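Local atomic coordinates of DUF1896 domain-containing protein (Porphyromonas gingivalis, PDB entry 2APL), a protein that is of unknown function and belongs to the DUF1896 family, folding as a single, largely helical chain. Residues Ala41-Tyr45 with Ala58-Ala62; Gln68-Arg74 with Leu117-Glu122; Leu98-Leu102 with His146-Ile150. The contacts are given in a common frame with arbitrary orientation. Residue numbers count along the deposited sequence, not the author numbering.

Contact 1: Ala41-Tyr45 with Ala58-Ala62; sequences ALTAY and AESMA
Helices 31-51 and 55-67 form an antiparallel helical hairpin, and this contact joins its two arms. Both five-residue segments are alpha-helical: Tyr45 N bonds to Ala41 O and Ala62 N to Ala58 O, each at 2.9 Å. Their axes approach to 8.2 Å with 147° between the N-to-C directions; in register, Ala41 lies opposite Ala62 (CA-CA 4.7 Å) and Tyr45 opposite Ala58 (CA-CA 4.8 Å). Such closeness depends on small side chains. The Ala62 methyl is the central bump: its CB sits 3.3 Å from Ala41 O, 4.4 Å from Ala41 CB, 4.4 Å from Ala44 CB and 3.9 Å from Tyr45 CB, filling the hollow between two successive turns of the facing helix. Ala44 CB points back across the interface and meets Ala62 CA at 4.2 Å. The large residue here, Tyr45, leaves its helix sideways with chi1 t and chi2 near 90°, and its ring lies along the flank of the other helix. Ring atom CD1 touches Ala58 CB at 3.5 Å, while Glu59 N lies 3.6 Å from the same CD1, at the ring edge. Phe12 of helix 3-23 touches both Tyr45 and Ala62, closing this side of the pair with a third helix. The phenol end is satisfied outside the segments, Tyr45 OH being hydrogen-bonded to ND1 of His55 at the start of helix 55-67. No hydrogen bond or salt bridge crosses between the segments, and 289 Å² is buried: the chemistry is that of close alanine packing, held by van der Waals fit.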
loop_
_atom_site.group_PDB
_atom_site.type_symbol
_atom_site.label_atom_id
_atom_site.label_comp_id
_atom_site.label_asym_id
_atom_site.label_seq_id
_atom_site.Cartn_x
_atom_site.Cartn_y
_atom_site.Cartn_z
ATOM N N ALA A 41 5.059 -16.157 -4.375
ATOM C CA ALA A 41 4.916 -16.584 -2.988
ATOM C C ALA A 41 4.800 -18.123 -2.876
ATOM O O ALA A 41 5.444 -18.759 -2.032
ATOM C CB ALA A 41 3.673 -15.918 -2.328
ATOM N N LEU A 42 3.981 -18.710 -3.736
ATOM C CA LEU A 42 3.925 -20.160 -3.835
ATOM C C LEU A 42 5.262 -20.866 -4.069
ATOM O O LEU A 42 5.571 -21.831 -3.374
ATOM C CB LEU A 42 2.883 -20.622 -4.844
ATOM C CG LEU A 42 2.807 -22.152 -4.924
ATOM C CD1 LEU A 42 2.022 -22.760 -3.762
ATOM C CD2 LEU A 42 2.241 -22.538 -6.287
ATOM N N THR A 43 6.050 -20.404 -5.029
ATOM C CA THR A 43 7.393 -20.926 -5.249
ATOM C C THR A 43 8.252 -20.836 -3.997
ATOM O O THR A 43 9.024 -21.780 -3.714
ATOM C CB THR A 43 8.090 -20.152 -6.439
ATOM O OG1 THR A 43 7.281 -20.339 -7.606
ATOM C CG2 THR A 43 9.523 -20.618 -6.710
ATOM N N ALA A 44 8.187 -19.697 -3.287
ATOM C CA ALA A 44 8.940 -19.529 -2.038
ATOM C C ALA A 44 8.500 -20.570 -0.980
ATOM O O ALA A 44 9.332 -21.163 -0.281
ATOM C CB ALA A 44 8.781 -18.104 -1.479
ATOM N N TYR A 45 7.201 -20.754 -0.875
ATOM C CA TYR A 45 6.617 -21.755 0.021
ATOM C C TYR A 45 7.080 -23.190 -0.332
ATOM O O TYR A 45 7.619 -23.915 0.509
ATOM C CB TYR A 45 5.086 -21.671 -0.001
ATOM C CG TYR A 45 4.431 -22.756 0.849
ATOM C CD1 TYR A 45 4.164 -22.549 2.190
ATOM C CD2 TYR A 45 4.139 -23.988 0.314
ATOM C CE1 TYR A 45 3.630 -23.602 2.985
ATOM C CE2 TYR A 45 3.624 -25.029 1.093
ATOM C CZ TYR A 45 3.355 -24.805 2.421
ATOM O OH TYR A 45 2.790 -25.809 3.193
ATOM N N ALA A 58 7.455 -21.873 6.251
ATOM C CA ALA A 58 7.381 -21.693 4.803
ATOM C C ALA A 58 6.319 -20.604 4.460
ATOM O O ALA A 58 6.550 -19.713 3.613
ATOM C CB ALA A 58 7.065 -23.072 4.074
ATOM N N GLU A 59 5.173 -20.667 5.149
ATOM C CA GLU A 59 4.110 -19.708 4.942
ATOM C C GLU A 59 4.512 -18.282 5.335
ATOM O O GLU A 59 4.114 -17.308 4.676
ATOM C CB GLU A 59 2.864 -20.130 5.717
ATOM C CG GLU A 59 1.640 -20.026 4.841
ATOM C CD GLU A 59 0.405 -20.776 5.360
ATOM O OE1 GLU A 59 0.040 -20.574 6.554
ATOM O OE2 GLU A 59 -0.207 -21.524 4.543
ATOM N N SER A 60 5.256 -18.187 6.426
ATOM C CA SER A 60 5.753 -16.918 6.949
ATOM C C SER A 60 6.705 -16.273 5.945
ATOM O O SER A 60 6.541 -15.120 5.567
ATOM C CB SER A 60 6.476 -17.172 8.269
ATOM O OG SER A 60 6.968 -15.965 8.832
HETATM N N MSE A 61 7.692 -17.027 5.487
HETATM C CA MSE A 61 8.605 -16.438 4.527
HETATM C C MSE A 61 7.958 -16.187 3.138
HETATM O O MSE A 61 8.309 -15.231 2.484
HETATM C CB MSE A 61 9.935 -17.213 4.472
HETATM C CG MSE A 61 9.895 -18.461 3.641
HETATM SE SE MSE A 61 11.653 -19.434 3.868
HETATM C CE MSE A 61 11.312 -20.250 5.708
ATOM N N ALA A 62 7.038 -17.044 2.700
ATOM C CA ALA A 62 6.215 -16.777 1.503
ATOM C C ALA A 62 5.357 -15.482 1.607
ATOM O O ALA A 62 5.175 -14.764 0.614
ATOM C CB ALA A 62 5.324 -17.944 1.199
#

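Contact 2: Gln68-Arg74 with Leu117-Glu122; sequences QGLHFSR and LTDDFE
Two irregular segments meet here: 68-74 links helix 55-67 to helix 74-85, and the loop segment 117-122 precedes helix 126-143. Their CA atoms come nearest at His71 and Asp119, 4.8 Å apart, and 414 Å² is buried. Leu117 opens the second segment: its CB packs 3.8 Å from Phe72 CD2 and its CD1 3.8 Å from Arg74 CG. The CA-to-CB bond of Thr118 points away, and its OG1 donates to Asp120 OD1 (3.0 Å), while its carbonyl O faces Phe72 CB at 3.7 Å and accepts Phe121 N (3.0 Å) in a type I turn, 118-121. Asp119, chi1 m, is the polar hub. Its carboxylate receives Gly69 N at OD2 (2.7 Å) and His71 N at OD1 (3.0 Å), as the 68-74 backbone curls round it with Gly69 at phi 72°. A water joins Asp119 OD1 (2.8 Å) to Phe72 N (3.0 Å). Phe121, chi1 t, directs its ring edge at the face of Phe72, also t: centroids 5.3 Å apart, planes at 84°. Glu122 OE1 takes a bond from a second water (2.7 Å), which also donates to His71 O (3.2 Å). Leu130 of helix 126-143 touches both phenylalanines, and Ser73 N-caps helix 74-85 through OG to Asp76 N. The pattern is a loop-loop junction between helices, with a T-shaped aromatic pair beside an aspartate that binds two backbone amides.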
loop_
_atom_site.group_PDB
_atom_site.type_symbol
_atom_site.label_atom_id
_atom_site.label_comp_id
_atom_site.label_asym_id
_atom_site.label_seq_id
_atom_site.Cartn_x
_atom_site.Cartn_y
_atom_site.Cartn_z
ATOM N N GLN A 68 6.452 -7.982 -0.186
ATOM C CA GLN A 68 7.689 -7.299 -0.508
ATOM C C GLN A 68 7.468 -6.024 -1.364
ATOM O O GLN A 68 6.837 -6.097 -2.411
ATOM C CB GLN A 68 8.574 -8.301 -1.267
ATOM C CG GLN A 68 9.426 -7.682 -2.305
ATOM C CD GLN A 68 10.547 -7.067 -1.650
ATOM O OE1 GLN A 68 11.055 -7.642 -0.676
ATOM N NE2 GLN A 68 10.959 -5.861 -2.112
ATOM N N GLY A 69 8.027 -4.895 -0.911
ATOM C CA GLY A 69 7.935 -3.589 -1.628
ATOM C C GLY A 69 6.542 -2.989 -1.553
ATOM O O GLY A 69 6.283 -1.960 -2.146
ATOM N N LEU A 70 5.627 -3.624 -0.827
ATOM C CA LEU A 70 4.289 -3.090 -0.659
ATOM C C LEU A 70 4.022 -2.636 0.784
ATOM O O LEU A 70 2.893 -2.441 1.160
ATOM C CB LEU A 70 3.237 -4.124 -1.060
ATOM C CG LEU A 70 3.234 -4.572 -2.532
ATOM C CD1 LEU A 70 2.280 -5.759 -2.599
ATOM C CD2 LEU A 70 2.799 -3.395 -3.481
ATOM N N HIS A 71 5.069 -2.446 1.582
ATOM C CA HIS A 71 4.886 -1.950 2.953
ATOM C C HIS A 71 4.564 -0.486 3.077
ATOM O O HIS A 71 3.857 -0.109 4.029
ATOM C CB HIS A 71 6.089 -2.314 3.827
ATOM C CG HIS A 71 6.282 -3.791 3.986
ATOM N ND1 HIS A 71 6.481 -4.386 5.211
ATOM C CD2 HIS A 71 6.288 -4.793 3.074
ATOM C CE1 HIS A 71 6.586 -5.698 5.048
ATOM N NE2 HIS A 71 6.478 -5.969 3.759
ATOM N N PHE A 72 5.084 0.346 2.156
ATOM C CA PHE A 72 4.733 1.761 2.177
ATOM C C PHE A 72 3.598 2.057 1.189
ATOM O O PHE A 72 3.650 1.670 0.001
ATOM C CB PHE A 72 5.933 2.726 1.962
ATOM C CG PHE A 72 5.545 4.197 2.095
ATOM C CD1 PHE A 72 5.576 4.827 3.348
ATOM C CD2 PHE A 72 5.049 4.883 1.004
ATOM C CE1 PHE A 72 5.154 6.156 3.486
ATOM C CE2 PHE A 72 4.600 6.196 1.115
ATOM C CZ PHE A 72 4.680 6.856 2.352
ATOM N N SER A 73 2.573 2.717 1.717
ATOM C CA SER A 73 1.363 2.967 0.964
ATOM C C SER A 73 1.137 4.479 0.898
ATOM O O SER A 73 0.864 5.135 1.937
ATOM C CB SER A 73 0.177 2.269 1.625
ATOM O OG SER A 73 -1.048 2.692 1.035
ATOM N N ARG A 74 1.219 5.019 -0.313
ATOM C CA ARG A 74 0.795 6.438 -0.552
ATOM C C ARG A 74 -0.655 6.680 -0.158
ATOM O O ARG A 74 -0.941 7.667 0.487
ATOM C CB ARG A 74 1.055 6.859 -1.994
ATOM C CG ARG A 74 2.576 6.781 -2.324
ATOM C CD ARG A 74 2.869 7.158 -3.773
ATOM N NE ARG A 74 2.139 6.255 -4.669
ATOM C CZ ARG A 74 1.862 6.505 -5.953
ATOM N NH1 ARG A 74 2.287 7.644 -6.551
ATOM N NH2 ARG A 74 1.156 5.619 -6.640
ATOM N N LEU A 117 10.450 5.629 -1.657
ATOM C CA LEU A 117 9.442 4.996 -0.786
ATOM C C LEU A 117 9.649 3.492 -0.546
ATOM O O LEU A 117 8.798 2.643 -0.877
ATOM C CB LEU A 117 8.023 5.326 -1.273
ATOM C CG LEU A 117 7.771 6.814 -1.512
ATOM C CD1 LEU A 117 6.368 7.045 -2.185
ATOM C CD2 LEU A 117 7.955 7.685 -0.227
ATOM N N THR A 118 10.783 3.164 0.061
ATOM C CA THR A 118 11.118 1.758 0.377
ATOM C C THR A 118 10.236 1.165 1.505
ATOM O O THR A 118 9.505 1.887 2.194
ATOM C CB THR A 118 12.596 1.680 0.785
ATOM O OG1 THR A 118 12.798 2.542 1.907
ATOM C CG2 THR A 118 13.528 2.161 -0.358
ATOM N N ASP A 119 10.309 -0.145 1.720
ATOM C CA ASP A 119 9.523 -0.783 2.790
ATOM C C ASP A 119 9.738 -0.179 4.189
ATOM O O ASP A 119 8.827 -0.132 4.999
ATOM C CB ASP A 119 9.763 -2.289 2.780
ATOM C CG ASP A 119 8.989 -2.962 1.678
ATOM O OD1 ASP A 119 8.001 -2.362 1.180
ATOM O OD2 ASP A 119 9.337 -4.076 1.307
ATOM N N ASP A 120 10.948 0.277 4.456
ATOM C CA ASP A 120 11.314 0.834 5.746
ATOM C C ASP A 120 11.206 2.353 5.785
ATOM O O ASP A 120 11.695 2.975 6.738
ATOM C CB ASP A 120 12.775 0.497 5.987
ATOM C CG ASP A 120 13.535 0.344 4.674
ATOM O OD1 ASP A 120 14.203 1.332 4.270
ATOM O OD2 ASP A 120 13.366 -0.745 4.026
ATOM N N PHE A 121 10.576 2.941 4.767
ATOM C CA PHE A 121 10.488 4.412 4.650
ATOM C C PHE A 121 9.806 5.081 5.832
ATOM O O PHE A 121 10.264 6.112 6.325
ATOM C CB PHE A 121 9.824 4.858 3.357
ATOM C CG PHE A 121 9.806 6.363 3.201
ATOM C CD1 PHE A 121 10.962 7.054 2.792
ATOM C CD2 PHE A 121 8.657 7.088 3.508
ATOM C CE1 PHE A 121 10.964 8.453 2.659
ATOM C CE2 PHE A 121 8.647 8.502 3.378
ATOM C CZ PHE A 121 9.818 9.174 2.964
ATOM N N GLU A 122 8.710 4.491 6.295
ATOM C CA GLU A 122 7.963 5.114 7.361
ATOM C C GLU A 122 8.723 5.253 8.686
ATOM O O GLU A 122 8.517 6.246 9.417
ATOM C CB GLU A 122 6.595 4.470 7.542
ATOM C CG GLU A 122 5.663 5.390 8.295
ATOM C CD GLU A 122 4.446 4.715 8.853
ATOM O OE1 GLU A 122 3.979 3.721 8.262
ATOM O OE2 GLU A 122 3.945 5.203 9.883
HETATM O O HOH W 1 4.564 1.907 6.348
HETATM O O HOH W 2 7.244 0.097 0.074
#

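Contact 3: Leu98-Leu102 with His146-Ile150; sequences LAPIL and HLPTI
This is an apolar helix-to-tail contact in an all-helical fold: the extended C-terminal tail after helix 126-143 lies across one side of helix 94-103, burying 249 Å². Segment 98-102 is helical but kinked. Pro100 has no amide hydrogen to offer the preceding turn, and Ile101 N makes just a weak 3.1 Å bond to Leu98 O; regular bonding resumes with Leu102 N to Leu98 O at 2.9 Å. Segment 146-150 has no regular structure, with Leu147 (-69/130) and Pro148 (-62/150) in extended, polyproline-like conformations. The backbones remain well apart, the nearest CA pairs being Ile101-Pro148 at 6.9 Å and Leu98-Thr149 at 7.7 Å, so side chains bridge the gap. Leu98, Ile101 and Leu102, at i, i+3 and i+4, offer one helical face, against which the tail sets Leu147 and Pro148. Leu147, with chi1 t and chi2 p, brings CD2 to 4.2 Å from Leu98 CD1 and CD1 to 4.2 Å from Leu102 CD2. Leu102, chi1 m and chi2 t, also reaches Pro148 CD through CD2 at 4.1 Å. Leu141 of helix 126-143 touches both Leu102 and Leu147, extending the apolar patch onto the helix from which the tail departs. On its other side, Ala99 packs on Tyr75, Leu78 and Val79 of helix 74-85, so helix 94-103 is held between that helix and the tail. No hydrogen bond spans the two segments. Pro148 makes the closest approaches: its O lies 3.3 Å from Leu98 CD2, and its CB is 3.2 Å from Ile101 CG2, unusually short for two carbons.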
loop_
_atom_site.group_PDB
_atom_site.type_symbol
_atom_site.label_atom_id
_atom_site.label_comp_id
_atom_site.label_asym_id
_atom_site.label_seq_id
_atom_site.Cartn_x
_atom_site.Cartn_y
_atom_site.Cartn_z
ATOM N N LEU A 98 -11.400 11.157 -0.743
ATOM C CA LEU A 98 -10.462 12.050 -1.386
ATOM C C LEU A 98 -9.085 11.470 -1.665
ATOM O O LEU A 98 -8.420 11.927 -2.589
ATOM C CB LEU A 98 -10.278 13.324 -0.547
ATOM C CG LEU A 98 -11.207 14.492 -0.890
ATOM C CD1 LEU A 98 -11.098 15.517 0.215
ATOM C CD2 LEU A 98 -10.761 15.090 -2.242
ATOM N N ALA A 99 -8.620 10.540 -0.835
ATOM C CA ALA A 99 -7.252 10.048 -0.960
ATOM C C ALA A 99 -6.951 9.508 -2.377
ATOM O O ALA A 99 -5.921 9.839 -2.925
ATOM C CB ALA A 99 -6.969 8.961 0.107
ATOM N N PRO A 100 -7.849 8.657 -2.959
ATOM C CA PRO A 100 -7.588 8.161 -4.332
ATOM C C PRO A 100 -7.495 9.268 -5.385
ATOM O O PRO A 100 -6.729 9.138 -6.326
ATOM C CB PRO A 100 -8.804 7.249 -4.649
ATOM C CG PRO A 100 -9.424 6.962 -3.339
ATOM C CD PRO A 100 -9.102 8.109 -2.407
ATOM N N ILE A 101 -8.249 10.349 -5.212
ATOM C CA ILE A 101 -8.226 11.477 -6.150
ATOM C C ILE A 101 -6.974 12.308 -5.988
ATOM O O ILE A 101 -6.360 12.716 -6.980
ATOM C CB ILE A 101 -9.473 12.411 -5.956
ATOM C CG1 ILE A 101 -10.771 11.679 -6.254
ATOM C CG2 ILE A 101 -9.432 13.566 -6.926
ATOM C CD1 ILE A 101 -10.983 10.453 -5.490
ATOM N N LEU A 102 -6.616 12.580 -4.744
ATOM C CA LEU A 102 -5.344 13.252 -4.421
ATOM C C LEU A 102 -4.156 12.464 -4.942
ATOM O O LEU A 102 -3.183 13.059 -5.418
ATOM C CB LEU A 102 -5.197 13.466 -2.923
ATOM C CG LEU A 102 -6.071 14.567 -2.335
ATOM C CD1 LEU A 102 -6.028 14.501 -0.845
ATOM C CD2 LEU A 102 -5.567 15.978 -2.851
ATOM N N HIS A 146 -8.554 24.767 -4.939
ATOM C CA HIS A 146 -8.167 23.876 -6.028
ATOM C C HIS A 146 -8.243 22.416 -5.556
ATOM O O HIS A 146 -7.709 21.514 -6.197
ATOM C CB HIS A 146 -6.765 24.235 -6.597
ATOM C CG HIS A 146 -6.781 25.330 -7.627
ATOM N ND1 HIS A 146 -6.823 25.085 -8.986
ATOM C CD2 HIS A 146 -6.768 26.680 -7.495
ATOM C CE1 HIS A 146 -6.849 26.232 -9.646
ATOM N NE2 HIS A 146 -6.818 27.219 -8.766
ATOM N N LEU A 147 -8.930 22.182 -4.438
ATOM C CA LEU A 147 -9.084 20.826 -3.948
ATOM C C LEU A 147 -10.000 20.027 -4.924
ATOM O O LEU A 147 -11.058 20.516 -5.340
ATOM C CB LEU A 147 -9.559 20.817 -2.480
ATOM C CG LEU A 147 -9.514 19.483 -1.705
ATOM C CD1 LEU A 147 -8.074 19.001 -1.405
ATOM C CD2 LEU A 147 -10.330 19.575 -0.419
ATOM N N PRO A 148 -9.547 18.834 -5.349
ATOM C CA PRO A 148 -10.389 17.997 -6.217
ATOM C C PRO A 148 -11.676 17.621 -5.499
ATOM O O PRO A 148 -11.718 17.555 -4.267
ATOM C CB PRO A 148 -9.529 16.761 -6.496
ATOM C CG PRO A 148 -8.156 17.063 -5.989
ATOM C CD PRO A 148 -8.247 18.203 -5.022
ATOM N N THR A 149 -12.753 17.436 -6.247
ATOM C CA THR A 149 -14.068 17.335 -5.590
ATOM C C THR A 149 -14.780 16.002 -5.801
ATOM O O THR A 149 -14.226 15.071 -6.410
ATOM C CB THR A 149 -15.016 18.509 -5.976
ATOM O OG1 THR A 149 -15.080 18.621 -7.403
ATOM C CG2 THR A 149 -14.536 19.836 -5.364
ATOM N N ILE A 150 -16.010 15.954 -5.269
ATOM C CA ILE A 150 -16.946 14.821 -5.356
ATOM C C ILE A 150 -16.412 13.538 -4.696
ATOM O O ILE A 150 -17.032 13.009 -3.755
ATOM C CB ILE A 150 -17.400 14.570 -6.817
#

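How the contacts relate
The three contacts are strung along an elongated chain. Contacts 1 and 3 lie on opposite sides of its centre, their own centres 38 Å apart and their nearest atoms about 26 Å apart. Contact 2 is the most central, about 7 Å from the chain centre, with its own centre 20 Å from that of contact 1 and 23 Å from that of contact 3. None touches another. Helix 55-67 carries one side of contact 1 and runs directly into segment 68-74 of contact 2. Contacts 2 and 3 cross in sequence, and helices 74-85 and 126-143 adjoin both. The protein's function is unknown, so the contacts are related here through the fold alone.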